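Local coordinates for protein pyroglutamyl-peptidase I (Fervidobacterium islandicum, PDB 6LTQ) that probably removes N-terminal pyroglutamyl (5-oxoproline) residues from peptides, as a thermophilic pyrrolidone carboxyl peptidase of the cysteine peptidase type, at residues E64-Y69 against Y161-R166; A96-D101 against V115-N120; K13-L18 against I75-H80; P56-K61 against H104-G109. All blocks are in the same frame, centred on the assembly; numbering follows the deposited sequence.

Contact 1 (E64-Y69 against Y161-R166)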
loop_
_atom_site.group_PDB
_atom_site.type_symbol
_atom_site.label_atom_id
_atom_site.label_comp_id
_atom_site.label_asym_id
_atom_site.label_seq_id
_atom_site.Cartn_x
_atom_site.Cartn_y
_atom_site.Cartn_z
ATOM N N GLU D 64 -15.402 -28.122 14.178
ATOM C CA GLU D 64 -16.329 -29.220 14.444
ATOM C C GLU D 64 -16.879 -29.775 13.138
ATOM O O GLU D 64 -16.804 -30.982 12.889
ATOM C CB GLU D 64 -17.465 -28.759 15.353
ATOM C CG GLU D 64 -17.104 -28.766 16.820
ATOM C CD GLU D 64 -18.231 -28.248 17.685
ATOM O OE1 GLU D 64 -19.272 -27.823 17.127
ATOM O OE2 GLU D 64 -18.074 -28.265 18.923
ATOM N N VAL D 65 -17.397 -28.892 12.271
ATOM C CA VAL D 65 -17.863 -29.336 10.959
ATOM C C VAL D 65 -16.729 -30.015 10.204
ATOM O O VAL D 65 -16.911 -31.089 9.628
ATOM C CB VAL D 65 -18.449 -28.159 10.157
ATOM C CG1 VAL D 65 -18.805 -28.601 8.747
ATOM C CG2 VAL D 65 -19.661 -27.549 10.872
ATOM N N LEU D 66 -15.528 -29.419 10.219
ATOM C CA LEU D 66 -14.392 -30.034 9.528
ATOM C C LEU D 66 -14.012 -31.363 10.163
ATOM O O LEU D 66 -13.709 -32.333 9.457
ATOM C CB LEU D 66 -13.177 -29.092 9.525
ATOM C CG LEU D 66 -11.906 -29.632 8.842
ATOM C CD1 LEU D 66 -12.123 -29.937 7.358
ATOM C CD2 LEU D 66 -10.706 -28.675 9.001
ATOM N N GLU D 67 -13.962 -31.413 11.499
ATOM C CA GLU D 67 -13.645 -32.674 12.160
ATOM C C GLU D 67 -14.695 -33.726 11.834
ATOM O O GLU D 67 -14.360 -34.887 11.573
ATOM C CB GLU D 67 -13.539 -32.476 13.675
ATOM C CG GLU D 67 -13.228 -33.757 14.458
ATOM C CD GLU D 67 -11.965 -34.463 13.985
ATOM O OE1 GLU D 67 -11.067 -33.801 13.429
ATOM O OE2 GLU D 67 -11.865 -35.692 14.175
ATOM N N GLU D 68 -15.968 -33.314 11.796
ATOM C CA GLU D 68 -17.047 -34.244 11.490
ATOM C C GLU D 68 -16.853 -34.842 10.108
ATOM O O GLU D 68 -17.058 -36.046 9.909
ATOM C CB GLU D 68 -18.389 -33.501 11.579
ATOM C CG GLU D 68 -19.643 -34.272 11.159
ATOM C CD GLU D 68 -20.910 -33.389 11.121
ATOM O OE1 GLU D 68 -20.881 -32.279 10.530
ATOM O OE2 GLU D 68 -21.941 -33.804 11.695
ATOM N N TYR D 69 -16.375 -34.033 9.156
ATOM C CA TYR D 69 -16.098 -34.566 7.827
ATOM C C TYR D 69 -14.873 -35.456 7.849
ATOM O O TYR D 69 -14.856 -36.507 7.198
ATOM C CB TYR D 69 -15.906 -33.455 6.795
ATOM C CG TYR D 69 -16.098 -33.970 5.384
ATOM C CD1 TYR D 69 -15.070 -34.622 4.703
ATOM C CD2 TYR D 69 -17.326 -33.842 4.750
ATOM C CE1 TYR D 69 -15.264 -35.116 3.409
ATOM C CE2 TYR D 69 -17.530 -34.330 3.471
ATOM C CZ TYR D 69 -16.502 -34.967 2.802
ATOM O OH TYR D 69 -16.725 -35.448 1.521
ATOM N N TYR D 161 -4.407 -24.563 10.847
ATOM C CA TYR D 161 -3.639 -25.171 11.931
ATOM C C TYR D 161 -4.259 -26.496 12.347
ATOM O O TYR D 161 -3.551 -27.490 12.550
ATOM C CB TYR D 161 -3.550 -24.219 13.123
ATOM C CG TYR D 161 -2.718 -24.778 14.266
ATOM C CD1 TYR D 161 -3.303 -25.566 15.259
ATOM C CD2 TYR D 161 -1.351 -24.522 14.352
ATOM C CE1 TYR D 161 -2.555 -26.089 16.295
ATOM C CE2 TYR D 161 -0.594 -25.032 15.403
ATOM C CZ TYR D 161 -1.200 -25.816 16.374
ATOM O OH TYR D 161 -0.436 -26.344 17.421
ATOM N N TYR D 162 -5.589 -26.531 12.437
ATOM C CA TYR D 162 -6.269 -27.769 12.812
ATOM C C TYR D 162 -5.875 -28.913 11.883
ATOM O O TYR D 162 -5.513 -30.001 12.341
ATOM C CB TYR D 162 -7.787 -27.557 12.816
ATOM C CG TYR D 162 -8.523 -28.759 13.389
ATOM C CD1 TYR D 162 -8.873 -29.835 12.580
ATOM C CD2 TYR D 162 -8.824 -28.828 14.743
ATOM C CE1 TYR D 162 -9.521 -30.940 13.111
ATOM C CE2 TYR D 162 -9.472 -29.919 15.280
ATOM C CZ TYR D 162 -9.817 -30.971 14.463
ATOM O OH TYR D 162 -10.457 -32.056 15.013
ATOM N N SER D 163 -5.897 -28.673 10.563
ATOM C CA SER D 163 -5.584 -29.742 9.622
ATOM C C SER D 163 -4.117 -30.145 9.681
ATOM O O SER D 163 -3.801 -31.340 9.621
ATOM C CB SER D 163 -5.957 -29.342 8.180
ATOM O OG SER D 163 -7.372 -29.291 8.015
ATOM N N LEU D 164 -3.196 -29.172 9.782
ATOM C CA LEU D 164 -1.791 -29.555 9.844
ATOM C C LEU D 164 -1.469 -30.254 11.166
ATOM O O LEU D 164 -0.637 -31.166 11.192
ATOM C CB LEU D 164 -0.889 -28.327 9.623
ATOM C CG LEU D 164 -0.783 -27.818 8.164
ATOM C CD1 LEU D 164 -0.046 -26.439 8.093
ATOM C CD2 LEU D 164 -0.067 -28.787 7.277
ATOM N N HIS D 165 -2.114 -29.845 12.262
ATOM C CA HIS D 165 -1.909 -30.532 13.538
ATOM C C HIS D 165 -2.496 -31.942 13.514
ATOM O O HIS D 165 -1.834 -32.904 13.919
ATOM C CB HIS D 165 -2.525 -29.739 14.679
ATOM C CG HIS D 165 -2.360 -30.399 16.013
ATOM N ND1 HIS D 165 -1.126 -30.753 16.517
ATOM C CD2 HIS D 165 -3.271 -30.780 16.940
ATOM C CE1 HIS D 165 -1.283 -31.315 17.703
ATOM N NE2 HIS D 165 -2.576 -31.346 17.983
ATOM N N ARG D 166 -3.749 -32.076 13.060
ATOM C CA ARG D 166 -4.352 -33.400 12.925
ATOM C C ARG D 166 -3.505 -34.285 12.022
ATOM O O ARG D 166 -3.353 -35.487 12.278
ATOM C CB ARG D 166 -5.771 -33.282 12.372
ATOM C CG ARG D 166 -6.609 -34.564 12.531
ATOM C CD ARG D 166 -7.898 -34.478 11.724
ATOM N NE ARG D 166 -8.942 -35.389 12.200
ATOM C CZ ARG D 166 -8.992 -36.689 11.911
ATOM N NH1 ARG D 166 -9.990 -37.432 12.385
ATOM N NH2 ARG D 166 -8.048 -37.247 11.152
#
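Glu67 meets Tyr162 and Arg166 of the facing helix through its carboxylate. Arg166 grips it in a side-on, two-nitrogen salt bridge: NE donates to the syn lone pair of Glu67 OE1 at 2.9 Å, and NH1 reaches OE2 at 3.1 Å. Carboxylate and guanidinium are nearly coplanar, 23° apart, and both bonds are fairly straight. Glu67 OE1, in the plane of the Tyr162 ring at its edge, also accepts from Tyr162 OH; the modelled 2.4 Å is very short and doubtful. The bend at chi2 (56°) sets CD of Glu67 beside the facing helix. An alanine at Glu67 would probably leave the Arg166 charge without its mate and the Tyr162 hydroxyl without this acceptor. Arg166 NH2 is bonded to Thr172 O. Beside this polar group, Leu66 CD2 packs 4.2 Å from Tyr162 CD1 and against Ser163 OG, which bonds to Tyr70 and His80. The axes of the short segments, from helices 59-72 and 158-170, approach to 11.3 Å at a crossing angle of -36°, while Leu66 also touches strands 15-22 and 48-55.

Contact 2 (A96-D101 against V115-N120)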
loop_
_atom_site.group_PDB
_atom_site.type_symbol
_atom_site.label_atom_id
_atom_site.label_comp_id
_atom_site.label_asym_id
_atom_site.label_seq_id
_atom_site.Cartn_x
_atom_site.Cartn_y
_atom_site.Cartn_z
ATOM N N ALA D 96 0.768 -21.916 9.548
ATOM C CA ALA D 96 -0.422 -21.853 10.388
ATOM C C ALA D 96 0.025 -21.789 11.838
ATOM O O ALA D 96 0.866 -22.584 12.258
ATOM C CB ALA D 96 -1.334 -23.075 10.157
ATOM N N ILE D 97 -0.528 -20.863 12.607
ATOM C CA ILE D 97 -0.058 -20.674 13.969
ATOM C C ILE D 97 -1.151 -21.041 14.966
ATOM O O ILE D 97 -2.348 -20.966 14.689
ATOM C CB ILE D 97 0.441 -19.238 14.213
ATOM C CG1 ILE D 97 -0.709 -18.252 14.064
ATOM C CG2 ILE D 97 1.580 -18.902 13.241
ATOM C CD1 ILE D 97 -0.438 -16.942 14.786
ATOM N N ASN D 98 -0.710 -21.389 16.172
ATOM C CA ASN D 98 -1.595 -21.907 17.222
ATOM C C ASN D 98 -2.221 -20.762 18.023
ATOM O O ASN D 98 -1.977 -20.589 19.218
ATOM C CB ASN D 98 -0.807 -22.848 18.120
ATOM C CG ASN D 98 -1.693 -23.598 19.108
ATOM O OD1 ASN D 98 -2.918 -23.606 18.984
ATOM N ND2 ASN D 98 -1.071 -24.226 20.092
ATOM N N LEU D 99 -3.071 -19.980 17.351
ATOM C CA LEU D 99 -3.593 -18.777 17.990
ATOM C C LEU D 99 -4.898 -18.341 17.350
ATOM O O LEU D 99 -4.975 -18.237 16.125
ATOM C CB LEU D 99 -2.578 -17.619 17.892
ATOM C CG LEU D 99 -2.875 -16.465 18.841
ATOM C CD1 LEU D 99 -2.617 -16.936 20.273
ATOM C CD2 LEU D 99 -2.037 -15.229 18.512
ATOM N N LEU D 100 -5.895 -18.044 18.182
ATOM C CA LEU D 100 -7.080 -17.298 17.781
ATOM C C LEU D 100 -6.972 -15.893 18.345
ATOM O O LEU D 100 -6.881 -15.716 19.566
ATOM C CB LEU D 100 -8.359 -17.966 18.280
ATOM C CG LEU D 100 -8.434 -19.469 18.069
ATOM C CD1 LEU D 100 -9.580 -20.050 18.900
ATOM C CD2 LEU D 100 -8.635 -19.793 16.605
ATOM N N ASP D 101 -7.030 -14.893 17.471
ATOM C CA ASP D 101 -6.896 -13.518 17.940
ATOM C C ASP D 101 -7.493 -12.573 16.910
ATOM O O ASP D 101 -6.915 -12.387 15.833
ATOM C CB ASP D 101 -5.439 -13.180 18.194
ATOM C CG ASP D 101 -5.284 -11.913 18.984
ATOM O OD1 ASP D 101 -5.833 -11.868 20.100
ATOM O OD2 ASP D 101 -4.645 -10.959 18.494
ATOM N N VAL D 115 -6.063 -16.880 22.194
ATOM C CA VAL D 115 -6.460 -18.206 22.641
ATOM C C VAL D 115 -5.693 -19.225 21.817
ATOM O O VAL D 115 -5.659 -19.133 20.584
ATOM C CB VAL D 115 -7.977 -18.408 22.478
ATOM C CG1 VAL D 115 -8.415 -19.762 23.028
ATOM C CG2 VAL D 115 -8.729 -17.272 23.135
ATOM N N SER D 116 -5.094 -20.202 22.490
ATOM C CA SER D 116 -4.507 -21.322 21.770
ATOM C C SER D 116 -5.604 -22.081 21.039
ATOM O O SER D 116 -6.752 -22.139 21.488
ATOM C CB SER D 116 -3.780 -22.272 22.719
ATOM O OG SER D 116 -2.552 -21.730 23.150
ATOM N N ILE D 117 -5.249 -22.644 19.887
ATOM C CA ILE D 117 -6.156 -23.557 19.197
ATOM C C ILE D 117 -6.110 -24.934 19.842
ATOM O O ILE D 117 -7.143 -25.491 20.229
ATOM C CB ILE D 117 -5.804 -23.629 17.699
ATOM C CG1 ILE D 117 -5.961 -22.256 17.042
ATOM C CG2 ILE D 117 -6.635 -24.695 16.995
ATOM C CD1 ILE D 117 -5.456 -22.219 15.601
ATOM N N ILE D 118 -4.909 -25.489 19.971
ATOM C CA ILE D 118 -4.671 -26.787 20.585
ATOM C C ILE D 118 -3.750 -26.559 21.768
ATOM O O ILE D 118 -2.575 -26.213 21.587
ATOM C CB ILE D 118 -4.050 -27.781 19.599
ATOM C CG1 ILE D 118 -5.033 -28.071 18.469
ATOM C CG2 ILE D 118 -3.550 -29.036 20.326
ATOM C CD1 ILE D 118 -6.372 -28.561 18.942
ATOM N N ASP D 119 -4.270 -26.780 22.975
ATOM C CA ASP D 119 -3.471 -26.636 24.185
ATOM C C ASP D 119 -2.229 -27.510 24.108
ATOM O O ASP D 119 -2.312 -28.717 23.857
ATOM C CB ASP D 119 -4.306 -27.004 25.410
ATOM C CG ASP D 119 -5.327 -25.939 25.752
ATOM O OD1 ASP D 119 -4.980 -24.741 25.671
ATOM O OD2 ASP D 119 -6.475 -26.298 26.092
ATOM N N ASN D 120 -1.074 -26.889 24.328
ATOM C CA ASN D 120 0.227 -27.543 24.208
ATOM C C ASN D 120 0.432 -28.207 22.845
ATOM O O ASN D 120 1.172 -29.191 22.731
ATOM C CB ASN D 120 0.421 -28.564 25.337
ATOM C CG ASN D 120 0.181 -27.957 26.711
ATOM O OD1 ASN D 120 -0.747 -28.341 27.420
ATOM N ND2 ASN D 120 1.020 -26.992 27.089
HETATM O O HOH W 1 -0.586 -21.039 21.377
#
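Asn98 and the backbone of Ile117 and Ile118 make the principal polar contact. Asn98 OD1 accepts two amide hydrogens, from Ile117 N at 2.7 Å and, along a straighter path of 165°, from Ile118 N at 2.9 Å. Its ND2 returns a bond to Ile118 O, which lies near the plane of the side-chain amide, so both ends of that amide are used and its rotation is fixed. CG, anti to the backbone N (chi1 -171°), is set on the side of the loop, and the amide it carries meets Ile117 and Ile118. An alanine at Asn98 would probably leave the two amide N-H groups and Ile118 O without these partners and free the loop to shift.

Backbone bonds form a second group. Leu100 and Val115 are a single antiparallel hydrogen-bonded pair, Leu100 N to Val115 O at 2.6 Å and Val115 N to Leu100 O at 3.0 Å. A water joins Asn98 O to Ser116 OG.

The apolar contacts are few. The side chains of Leu100 and Ile117 cross at about a right angle, CD2 of the first 3.7 Å from CG1 of the second.

Toward the neighbouring subunit, Asp101 forms a salt bridge with Lys132 of that second chain.

Just beyond strand 90-97, an inverse gamma turn centred on Asn98 leads into a single antiparallel beta bridge that joins the two arms of the long loop.

Contact 3 (K13-L18 against I75-H80)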
loop_
_atom_site.group_PDB
_atom_site.type_symbol
_atom_site.label_atom_id
_atom_site.label_comp_id
_atom_site.label_asym_id
_atom_site.label_seq_id
_atom_site.Cartn_x
_atom_site.Cartn_y
_atom_site.Cartn_z
ATOM N N LYS D 13 -2.508 -45.293 -6.301
ATOM C CA LYS D 13 -3.776 -44.907 -5.711
ATOM C C LYS D 13 -4.199 -43.518 -6.184
ATOM O O LYS D 13 -3.374 -42.636 -6.437
ATOM C CB LYS D 13 -3.694 -44.941 -4.186
ATOM C CG LYS D 13 -5.043 -45.116 -3.513
ATOM C CD LYS D 13 -4.969 -44.892 -2.006
ATOM C CE LYS D 13 -6.255 -45.362 -1.323
ATOM N NZ LYS D 13 -6.179 -45.367 0.170
ATOM N N LYS D 14 -5.509 -43.346 -6.318
ATOM C CA LYS D 14 -6.115 -42.059 -6.618
ATOM C C LYS D 14 -6.145 -41.208 -5.352
ATOM O O LYS D 14 -6.611 -41.663 -4.304
ATOM C CB LYS D 14 -7.527 -42.291 -7.158
ATOM C CG LYS D 14 -8.206 -41.090 -7.759
ATOM C CD LYS D 14 -9.647 -41.408 -8.133
ATOM C CE LYS D 14 -9.790 -41.689 -9.615
ATOM N NZ LYS D 14 -11.175 -41.369 -10.073
ATOM N N LEU D 15 -5.670 -39.967 -5.445
ATOM C CA LEU D 15 -5.656 -39.096 -4.275
ATOM C C LEU D 15 -7.054 -38.598 -3.939
ATOM O O LEU D 15 -7.768 -38.093 -4.810
ATOM C CB LEU D 15 -4.710 -37.917 -4.504
ATOM C CG LEU D 15 -3.233 -38.312 -4.564
ATOM C CD1 LEU D 15 -2.384 -37.209 -5.181
ATOM C CD2 LEU D 15 -2.720 -38.698 -3.180
ATOM N N SER D 16 -7.445 -38.738 -2.674
ATOM C CA SER D 16 -8.692 -38.171 -2.180
ATOM C C SER D 16 -8.402 -36.761 -1.668
ATOM O O SER D 16 -7.585 -36.581 -0.754
ATOM C CB SER D 16 -9.310 -39.032 -1.081
ATOM O OG SER D 16 -8.418 -39.184 0.010
ATOM N N VAL D 17 -9.069 -35.771 -2.252
ATOM C CA VAL D 17 -8.797 -34.360 -1.989
ATOM C C VAL D 17 -10.032 -33.724 -1.383
ATOM O O VAL D 17 -11.124 -33.810 -1.958
ATOM C CB VAL D 17 -8.390 -33.641 -3.285
ATOM C CG1 VAL D 17 -8.266 -32.146 -3.055
ATOM C CG2 VAL D 17 -7.101 -34.242 -3.810
ATOM N N LEU D 18 -9.856 -33.048 -0.234
ATOM C CA LEU D 18 -10.918 -32.270 0.391
ATOM C C LEU D 18 -10.685 -30.806 0.043
ATOM O O LEU D 18 -9.643 -30.241 0.395
ATOM C CB LEU D 18 -10.940 -32.473 1.901
ATOM C CG LEU D 18 -11.911 -31.564 2.640
ATOM C CD1 LEU D 18 -13.345 -31.757 2.125
ATOM C CD2 LEU D 18 -11.839 -31.768 4.160
ATOM N N ILE D 75 -9.441 -38.676 3.738
ATOM C CA ILE D 75 -8.914 -37.548 2.970
ATOM C C ILE D 75 -7.394 -37.625 2.960
ATOM O O ILE D 75 -6.769 -37.693 4.025
ATOM C CB ILE D 75 -9.352 -36.195 3.569
ATOM C CG1 ILE D 75 -10.876 -36.050 3.590
ATOM C CG2 ILE D 75 -8.663 -35.022 2.842
ATOM C CD1 ILE D 75 -11.544 -36.219 2.222
ATOM N N ASP D 76 -6.796 -37.589 1.770
ATOM C CA ASP D 76 -5.340 -37.502 1.659
ATOM C C ASP D 76 -4.790 -36.066 1.702
ATOM O O ASP D 76 -3.727 -35.830 2.295
ATOM C CB ASP D 76 -4.859 -38.148 0.372
ATOM C CG ASP D 76 -5.235 -39.610 0.289
ATOM O OD1 ASP D 76 -5.609 -40.061 -0.817
ATOM O OD2 ASP D 76 -5.179 -40.296 1.337
ATOM N N ILE D 77 -5.419 -35.114 1.002
ATOM C CA ILE D 77 -4.924 -33.735 0.927
ATOM C C ILE D 77 -6.083 -32.789 1.159
ATOM O O ILE D 77 -7.114 -32.879 0.480
ATOM C CB ILE D 77 -4.274 -33.411 -0.426
ATOM C CG1 ILE D 77 -3.394 -34.561 -0.894
ATOM C CG2 ILE D 77 -3.473 -32.096 -0.335
ATOM C CD1 ILE D 77 -3.072 -34.484 -2.354
ATOM N N ALA D 78 -5.891 -31.840 2.061
ATOM C CA ALA D 78 -6.864 -30.791 2.296
ATOM C C ALA D 78 -6.369 -29.556 1.557
ATOM O O ALA D 78 -5.215 -29.151 1.730
ATOM C CB ALA D 78 -7.029 -30.517 3.788
ATOM N N LEU D 79 -7.204 -29.017 0.682
ATOM C CA LEU D 79 -6.922 -27.767 -0.019
ATOM C C LEU D 79 -7.961 -26.794 0.507
ATOM O O LEU D 79 -9.123 -26.821 0.085
ATOM C CB LEU D 79 -6.999 -27.946 -1.533
ATOM C CG LEU D 79 -6.657 -26.752 -2.436
ATOM C CD1 LEU D 79 -5.315 -26.154 -2.038
ATOM C CD2 LEU D 79 -6.641 -27.167 -3.924
ATOM N N HIS D 80 -7.559 -25.968 1.470
ATOM C CA HIS D 80 -8.473 -25.034 2.098
ATOM C C HIS D 80 -8.426 -23.705 1.358
ATOM O O HIS D 80 -7.343 -23.137 1.159
ATOM C CB HIS D 80 -8.109 -24.804 3.563
ATOM C CG HIS D 80 -8.215 -26.022 4.419
ATOM N ND1 HIS D 80 -9.400 -26.710 4.601
ATOM C CD2 HIS D 80 -7.285 -26.663 5.162
ATOM C CE1 HIS D 80 -9.187 -27.729 5.418
ATOM N NE2 HIS D 80 -7.912 -27.722 5.772
#
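Ser16 and Asp76 bind each other through backbone and side chain alike. Asp76 OD1 accepts from Ser16 N at 2.9 Å in a nearly linear bond, met on the anti side and 35° out of the carboxylate plane. In return the single N-H of Asp76 is shared between Ser16 O, at 2.8 Å, and Ser16 OG, at 2.9 Å, both bonds bent. The hydroxyl can take part because OG sits between the backbone N and the carbonyl carbon (chi1 58°); it also bonds to Asn74 O. Ser16 O takes a second donor, Ile77 N, so one carbonyl is gripped by two consecutive amides.

From there the regular pattern of parallel strands begins. Leu18 N donates to Ile77 O at 2.8 Å and Leu79 N to Leu18 O at 2.7 Å, with Val17 paired to Ile77 and Leu18 to Ala78. The chain between strands 15-22 and 77-83 runs through helix 32-40, strand 48-55 and helix 59-72. Strand 15-22 lies between 48-55 and 77-83 in the sheet, all parallel, as beta-alpha-beta crossovers of an alpha/beta fold.

Side chains pack on both faces. Leu18 CB lies 3.5 Å from Ile75 CG2, on the face where helix 59-72 brings Leu66 and Tyr70. On the other face Ile77 CD1 meets Leu15 CD1 at 4.0 Å and Val17 CG2 slightly farther off, with Leu217 and Ile221 near the C-terminus packing against this group.

Contact 4 (P56-K61 against H104-G109)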
loop_
_atom_site.group_PDB
_atom_site.type_symbol
_atom_site.label_atom_id
_atom_site.label_comp_id
_atom_site.label_asym_id
_atom_site.label_seq_id
_atom_site.Cartn_x
_atom_site.Cartn_y
_atom_site.Cartn_z
ATOM N N PRO D 56 -18.540 -23.028 8.166
ATOM C CA PRO D 56 -19.017 -21.783 8.756
ATOM C C PRO D 56 -17.847 -20.943 9.245
ATOM O O PRO D 56 -16.831 -21.457 9.713
ATOM C CB PRO D 56 -19.869 -22.257 9.938
ATOM C CG PRO D 56 -19.226 -23.546 10.330
ATOM C CD PRO D 56 -18.745 -24.186 9.063
ATOM N N VAL D 57 -18.032 -19.637 9.181
ATOM C CA VAL D 57 -17.051 -18.722 9.742
ATOM C C VAL D 57 -17.381 -18.587 11.224
ATOM O O VAL D 57 -18.019 -17.622 11.662
ATOM C CB VAL D 57 -17.054 -17.379 9.000
ATOM C CG1 VAL D 57 -15.997 -16.440 9.599
ATOM C CG2 VAL D 57 -16.803 -17.624 7.495
ATOM N N SER D 58 -16.940 -19.571 12.001
ATOM C CA SER D 58 -17.291 -19.681 13.412
ATOM C C SER D 58 -16.131 -20.332 14.144
ATOM O O SER D 58 -15.683 -21.411 13.752
ATOM C CB SER D 58 -18.572 -20.518 13.603
ATOM O OG SER D 58 -18.633 -21.118 14.889
ATOM N N TYR D 59 -15.656 -19.691 15.215
ATOM C CA TYR D 59 -14.520 -20.264 15.924
ATOM C C TYR D 59 -14.826 -21.683 16.368
ATOM O O TYR D 59 -14.037 -22.607 16.129
ATOM C CB TYR D 59 -14.167 -19.400 17.134
ATOM C CG TYR D 59 -13.432 -18.128 16.810
ATOM C CD1 TYR D 59 -12.133 -18.158 16.287
ATOM C CD2 TYR D 59 -14.004 -16.895 17.077
ATOM C CE1 TYR D 59 -11.449 -16.977 16.018
ATOM C CE2 TYR D 59 -13.330 -15.721 16.818
ATOM C CZ TYR D 59 -12.055 -15.763 16.292
ATOM O OH TYR D 59 -11.424 -14.563 16.044
ATOM N N GLN D 60 -16.017 -21.901 16.916
ATOM C CA GLN D 60 -16.317 -23.229 17.425
ATOM C C GLN D 60 -16.727 -24.205 16.337
ATOM O O GLN D 60 -16.130 -25.285 16.242
ATOM C CB GLN D 60 -17.396 -23.120 18.510
ATOM C CG GLN D 60 -17.760 -24.412 19.229
ATOM C CD GLN D 60 -19.223 -24.776 19.051
ATOM O OE1 GLN D 60 -20.053 -23.922 18.730
ATOM N NE2 GLN D 60 -19.549 -26.046 19.265
ATOM N N LYS D 61 -17.654 -23.830 15.459
ATOM C CA LYS D 61 -18.215 -24.827 14.557
ATOM C C LYS D 61 -17.328 -25.119 13.351
ATOM O O LYS D 61 -17.403 -26.232 12.809
ATOM C CB LYS D 61 -19.595 -24.387 14.062
ATOM C CG LYS D 61 -20.627 -24.177 15.165
ATOM C CD LYS D 61 -22.005 -23.869 14.594
ATOM C CE LYS D 61 -22.949 -23.365 15.678
ATOM N NZ LYS D 61 -22.729 -21.921 16.013
ATOM N N HIS D 104 -12.625 -8.796 15.751
ATOM C CA HIS D 104 -13.865 -9.023 15.023
ATOM C C HIS D 104 -14.509 -10.328 15.471
ATOM O O HIS D 104 -13.838 -11.358 15.564
ATOM C CB HIS D 104 -13.617 -9.087 13.526
ATOM C CG HIS D 104 -13.070 -7.825 12.950
ATOM N ND1 HIS D 104 -13.662 -6.598 13.156
ATOM C CD2 HIS D 104 -11.995 -7.600 12.159
ATOM C CE1 HIS D 104 -12.968 -5.668 12.525
ATOM N NE2 HIS D 104 -11.955 -6.250 11.908
ATOM N N PRO D 105 -15.815 -10.325 15.695
ATOM C CA PRO D 105 -16.501 -11.569 16.042
ATOM C C PRO D 105 -16.595 -12.477 14.830
ATOM O O PRO D 105 -16.439 -12.048 13.682
ATOM C CB PRO D 105 -17.887 -11.093 16.491
ATOM C CG PRO D 105 -18.121 -9.875 15.653
ATOM C CD PRO D 105 -16.757 -9.217 15.471
ATOM N N ASP D 106 -16.842 -13.756 15.093
ATOM C CA ASP D 106 -17.185 -14.656 14.001
ATOM C C ASP D 106 -18.660 -14.450 13.656
ATOM O O ASP D 106 -19.312 -13.515 14.132
ATOM C CB ASP D 106 -16.828 -16.101 14.343
ATOM C CG ASP D 106 -17.594 -16.654 15.533
ATOM O OD1 ASP D 106 -18.537 -16.003 16.045
ATOM O OD2 ASP D 106 -17.222 -17.762 15.965
ATOM N N ASN D 107 -19.200 -15.311 12.800
ATOM C CA ASN D 107 -20.588 -15.142 12.398
ATOM C C ASN D 107 -21.570 -15.489 13.514
ATOM O O ASN D 107 -22.754 -15.135 13.408
ATOM C CB ASN D 107 -20.867 -16.005 11.162
ATOM C CG ASN D 107 -20.525 -15.296 9.857
ATOM O OD1 ASN D 107 -20.344 -14.080 9.829
ATOM N ND2 ASN D 107 -20.456 -16.054 8.770
ATOM N N ASP D 108 -21.102 -16.122 14.591
ATOM C CA ASP D 108 -21.921 -16.414 15.761
ATOM C C ASP D 108 -21.790 -15.368 16.863
ATOM O O ASP D 108 -22.351 -15.558 17.947
ATOM C CB ASP D 108 -21.571 -17.792 16.322
ATOM C CG ASP D 108 -21.759 -18.911 15.307
ATOM O OD1 ASP D 108 -22.479 -18.709 14.311
ATOM O OD2 ASP D 108 -21.202 -20.011 15.512
ATOM N N GLY D 109 -21.106 -14.253 16.602
ATOM C CA GLY D 109 -20.888 -13.250 17.614
ATOM C C GLY D 109 -19.785 -13.516 18.617
ATOM O O GLY D 109 -19.606 -12.697 19.522
HETATM O O HOH W 2 -20.831 -18.867 8.992
HETATM O O HOH W 3 -17.693 -19.918 17.549
HETATM O O HOH W 4 -12.408 -12.753 17.493
#
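The N-terminal end of helix 59-72 docks on a type I turn, Asp106 to Gly109, in the long loop after strand 90-97. Ser58 is the N-cap, its OG accepting from Lys61 N, and the same hydroxyl donates to Asp108 OD2 at 2.9 Å, from above that carboxylate plane. Lys61 NZ meets the same oxygen in a salt bridge, modelled very short at 2.5 Å; the bend at chi4 (79°) brings NZ to it. Asp108 OD2 is thus held by a hydroxyl and a cation together.

Asp106 binds the first turn of the helix. Its OD2 offers the anti lone pair to Tyr59 N at 2.6 Å and lies obliquely by the Tyr59 ring. A water links OD2 to Ser58 OG and Gln60 N. The Asp106 carboxylate is likely to be stabilised there by the helix start. OD1 of Asp106 accepts from Asp108 N at 3.0 Å, making an Asx turn, and also from Gln110 N.

Asn107 N donates to Val57 O in a straight bond of 2.8 Å. Asn107 ND2 binds Pro24 O and shares a water with Val57 N. A further water sits between Tyr59 OH and His104 O.

Together these features are those of an N-capped helix start, bonded through Asp106 and Asp108 of an Asx turn and type I turn to a loop far along the chain.

Contact 3 lies in the central sheet, contact 1 on the helices packed beside it, and contacts 2 and 4 toward the loops after strand 90-97. Centres of contacts 1 and 3 are about 13 Å apart, as are those of 1 and 2; contacts 3 and 4 are farthest, about 26 Å. Contact 3 closes before contact 2 opens; contact 2 is nested inside contact 1, and contact 4 crosses the other three. Leu66 packs on Leu18 and Tyr59 on Leu100, so helix 59-72 ties the sheet to the loop. Helix 158-170 of contact 1 begins just after Cys156, oxidised to cysteinesulfonic acid and probably the catalytic cysteine; contacts 1, 2 and 4 may frame that region.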